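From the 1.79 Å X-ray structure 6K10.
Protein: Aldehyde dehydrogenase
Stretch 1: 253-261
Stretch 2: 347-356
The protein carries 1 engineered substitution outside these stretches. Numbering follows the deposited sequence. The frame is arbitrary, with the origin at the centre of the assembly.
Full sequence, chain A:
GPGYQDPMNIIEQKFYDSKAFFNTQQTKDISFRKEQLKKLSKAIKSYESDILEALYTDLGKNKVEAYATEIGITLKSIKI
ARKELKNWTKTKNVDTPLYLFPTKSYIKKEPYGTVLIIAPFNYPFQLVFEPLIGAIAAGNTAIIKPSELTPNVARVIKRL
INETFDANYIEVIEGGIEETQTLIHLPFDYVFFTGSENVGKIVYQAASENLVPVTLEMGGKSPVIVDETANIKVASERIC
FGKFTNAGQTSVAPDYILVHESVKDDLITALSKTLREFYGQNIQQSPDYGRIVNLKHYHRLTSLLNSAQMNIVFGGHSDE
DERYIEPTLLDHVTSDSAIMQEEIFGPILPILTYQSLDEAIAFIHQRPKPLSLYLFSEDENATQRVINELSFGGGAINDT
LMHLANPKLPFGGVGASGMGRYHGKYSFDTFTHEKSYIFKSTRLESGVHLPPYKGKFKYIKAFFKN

Stretch 1, residues 253-261: APDYILVHE
Stretch 2, residues 347-356: PILPILTYQS

The strand ending at His260 runs beside strand 348-354, parallel to it, and their axes cross at -35° and approach to 4.5 Å. Ile257 pairs with Ile351, Leu258 with Leu352, Val259 with Thr353 and His260 with Tyr354, at CA-CA distances of 4.7 to 5.1 Å. Backbone torsions are extended, for example -117/132 at Ile257 and -140/159 at Tyr354, with phi less negative at His260 (-63/139). The hydrogen-bond ladder alternates in direction: Ile257 N to Pro350 O (2.9 Å), Leu352 N to Ile257 O (2.8 Å), Val259 N to Leu352 O (2.8 Å), Tyr354 N to Val259 O (3.1 Å) and Glu261 N to Tyr354 O (3.1 Å).

On the face bearing Ile257, Val259, Ile351 and Thr353, the aliphatic knobs interlock diagonally. Ile257 (m, t) extends CD1 back to Leu349 CD2 (3.6 Å), the leucine being t, p, while Val259 (p) sets CG1 against Ile351 CG2 (3.6 Å; Ile351 m, t).

Leu258 (m, t) and Leu352 (m, p) share the other face, with Leu258 CD2 4.0 Å from Leu352 CB. Here Tyr354 (chi1 72°, chi2 88°) folds its ring back over the neighbouring strand: CD2 reaches Leu258 CB (4.0 Å), and His260 CA lies over one ring face. His260 (t, chi2 -87°) turns its ring edge toward the face of the Tyr354 ring in an offset edge-to-face pair, centroids 5.6 Å apart and planes at 89°.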

# COMPACT_ATOMS: atom_id res chain seq x y z
N ALA A 253 0.32 -22.39 -7.39
CA ALA A 253 0.67 -23.71 -7.89
C ALA A 253 1.67 -23.58 -9.03
O ALA A 253 1.59 -22.65 -9.83
CB ALA A 253 -0.56 -24.46 -8.36
N PRO A 254 2.63 -24.50 -9.13
CA PRO A 254 3.46 -24.57 -10.34
C PRO A 254 2.59 -24.59 -11.58
O PRO A 254 1.81 -25.53 -11.80
CB PRO A 254 4.22 -25.88 -10.15
CG PRO A 254 4.37 -25.99 -8.67
CD PRO A 254 3.06 -25.48 -8.12
N ASP A 255 2.68 -23.53 -12.38
CA ASP A 255 1.91 -23.54 -13.62
C ASP A 255 2.63 -24.35 -14.70
O ASP A 255 2.03 -25.25 -15.30
CB ASP A 255 1.65 -22.12 -14.11
CG ASP A 255 0.73 -22.08 -15.31
OD1 ASP A 255 1.21 -22.26 -16.45
OD2 ASP A 255 -0.49 -21.88 -15.11
N TYR A 256 3.90 -24.06 -14.94
CA TYR A 256 4.69 -24.77 -15.95
C TYR A 256 6.11 -24.93 -15.45
O TYR A 256 6.54 -24.27 -14.51
CB TYR A 256 4.65 -24.05 -17.30
CG TYR A 256 5.27 -22.66 -17.28
CD1 TYR A 256 4.50 -21.54 -16.97
CD2 TYR A 256 6.61 -22.47 -17.58
CE1 TYR A 256 5.05 -20.28 -16.95
CE2 TYR A 256 7.17 -21.20 -17.57
CZ TYR A 256 6.39 -20.11 -17.25
OH TYR A 256 6.94 -18.85 -17.23
N ILE A 257 6.85 -25.82 -16.12
CA ILE A 257 8.22 -26.14 -15.75
C ILE A 257 9.16 -25.75 -16.88
O ILE A 257 8.89 -26.05 -18.05
CB ILE A 257 8.38 -27.64 -15.41
CG1 ILE A 257 7.44 -28.02 -14.26
CG2 ILE A 257 9.84 -27.98 -15.08
CD1 ILE A 257 7.70 -29.40 -13.64
N LEU A 258 10.24 -25.05 -16.54
CA LEU A 258 11.39 -24.84 -17.41
C LEU A 258 12.51 -25.69 -16.83
O LEU A 258 13.05 -25.36 -15.77
CB LEU A 258 11.78 -23.36 -17.46
CG LEU A 258 10.87 -22.41 -18.24
CD1 LEU A 258 11.18 -20.98 -17.83
CD2 LEU A 258 11.03 -22.59 -19.74
N VAL A 259 12.83 -26.79 -17.50
CA VAL A 259 13.84 -27.73 -17.02
C VAL A 259 15.00 -27.74 -18.00
O VAL A 259 14.80 -27.67 -19.22
CB VAL A 259 13.26 -29.15 -16.83
CG1 VAL A 259 12.76 -29.75 -18.15
CG2 VAL A 259 14.28 -30.07 -16.17
N HIS A 260 16.22 -27.82 -17.47
CA HIS A 260 17.38 -27.91 -18.34
C HIS A 260 17.32 -29.20 -19.15
O HIS A 260 16.93 -30.26 -18.65
CB HIS A 260 18.67 -27.87 -17.52
CG HIS A 260 19.90 -27.73 -18.37
ND1 HIS A 260 20.57 -28.82 -18.90
CD2 HIS A 260 20.57 -26.64 -18.80
CE1 HIS A 260 21.60 -28.40 -19.60
NE2 HIS A 260 21.63 -27.08 -19.56
N GLU A 261 17.68 -29.09 -20.43
CA GLU A 261 17.67 -30.18 -21.39
C GLU A 261 18.23 -31.48 -20.83
O GLU A 261 17.68 -32.56 -21.06
CB GLU A 261 18.47 -29.78 -22.63
CG GLU A 261 17.66 -29.55 -23.88
CD GLU A 261 18.48 -28.85 -24.95
OE1 GLU A 261 19.73 -28.91 -24.87
OE2 GLU A 261 17.89 -28.24 -25.86
N PRO A 347 -4.82 -29.50 -12.87
CA PRO A 347 -3.77 -30.52 -12.72
C PRO A 347 -3.10 -30.91 -14.03
O PRO A 347 -2.89 -32.10 -14.31
CB PRO A 347 -4.54 -31.69 -12.11
CG PRO A 347 -5.90 -31.58 -12.73
CD PRO A 347 -6.16 -30.10 -12.95
N ILE A 348 -2.77 -29.92 -14.85
CA ILE A 348 -2.00 -30.12 -16.07
C ILE A 348 -0.67 -29.39 -15.89
O ILE A 348 -0.65 -28.20 -15.58
CB ILE A 348 -2.74 -29.59 -17.31
CG1 ILE A 348 -4.14 -30.22 -17.40
CG2 ILE A 348 -1.94 -29.90 -18.56
CD1 ILE A 348 -4.96 -29.69 -18.55
N LEU A 349 0.43 -30.12 -16.07
CA LEU A 349 1.77 -29.57 -15.83
C LEU A 349 2.61 -29.66 -17.10
O LEU A 349 3.19 -30.73 -17.39
CB LEU A 349 2.45 -30.31 -14.68
CG LEU A 349 3.78 -29.72 -14.20
CD1 LEU A 349 3.60 -28.29 -13.72
CD2 LEU A 349 4.36 -30.60 -13.11
N PRO A 350 2.71 -28.59 -17.88
CA PRO A 350 3.55 -28.62 -19.08
C PRO A 350 5.02 -28.47 -18.72
O PRO A 350 5.38 -27.74 -17.79
CB PRO A 350 3.06 -27.42 -19.89
CG PRO A 350 2.44 -26.51 -18.89
CD PRO A 350 1.90 -27.36 -17.78
N ILE A 351 5.87 -29.15 -19.48
CA ILE A 351 7.31 -29.18 -19.24
C ILE A 351 8.01 -28.67 -20.49
O ILE A 351 7.90 -29.28 -21.56
CB ILE A 351 7.79 -30.59 -18.87
CG1 ILE A 351 7.14 -31.03 -17.55
CG2 ILE A 351 9.30 -30.64 -18.76
CD1 ILE A 351 7.29 -32.51 -17.26
N LEU A 352 8.72 -27.55 -20.36
CA LEU A 352 9.49 -26.96 -21.44
C LEU A 352 10.98 -27.04 -21.10
O LEU A 352 11.36 -26.97 -19.93
CB LEU A 352 9.11 -25.49 -21.68
CG LEU A 352 7.69 -25.11 -22.12
CD1 LEU A 352 6.69 -25.17 -20.97
CD2 LEU A 352 7.70 -23.72 -22.75
N THR A 353 11.81 -27.18 -22.12
CA THR A 353 13.25 -27.29 -21.92
C THR A 353 13.95 -25.98 -22.27
O THR A 353 13.47 -25.19 -23.07
CB THR A 353 13.85 -28.42 -22.77
OG1 THR A 353 13.73 -28.09 -24.16
CG2 THR A 353 13.12 -29.70 -22.51
N TYR A 354 15.11 -25.78 -21.64
CA TYR A 354 15.97 -24.65 -21.93
C TYR A 354 17.41 -25.14 -21.92
O TYR A 354 17.73 -26.17 -21.33
CB TYR A 354 15.76 -23.50 -20.94
CG TYR A 354 16.30 -23.74 -19.54
CD1 TYR A 354 17.61 -23.42 -19.22
CD2 TYR A 354 15.49 -24.29 -18.55
CE1 TYR A 354 18.10 -23.64 -17.95
CE2 TYR A 354 15.98 -24.51 -17.27
CZ TYR A 354 17.29 -24.18 -16.98
OH TYR A 354 17.79 -24.39 -15.72
N GLN A 355 18.29 -24.39 -22.58
CA GLN A 355 19.70 -24.78 -22.65
C GLN A 355 20.59 -24.02 -21.68
O GLN A 355 21.59 -24.56 -21.22
CB GLN A 355 20.24 -24.60 -24.08
CG GLN A 355 19.73 -25.64 -25.05
CD GLN A 355 20.59 -25.74 -26.30
N SER A 356 20.25 -22.77 -21.37
CA SER A 356 21.01 -21.97 -20.42
C SER A 356 20.06 -21.15 -19.57
O SER A 356 18.96 -20.80 -20.00
CB SER A 356 22.03 -21.05 -21.12
OG SER A 356 21.41 -19.99 -21.83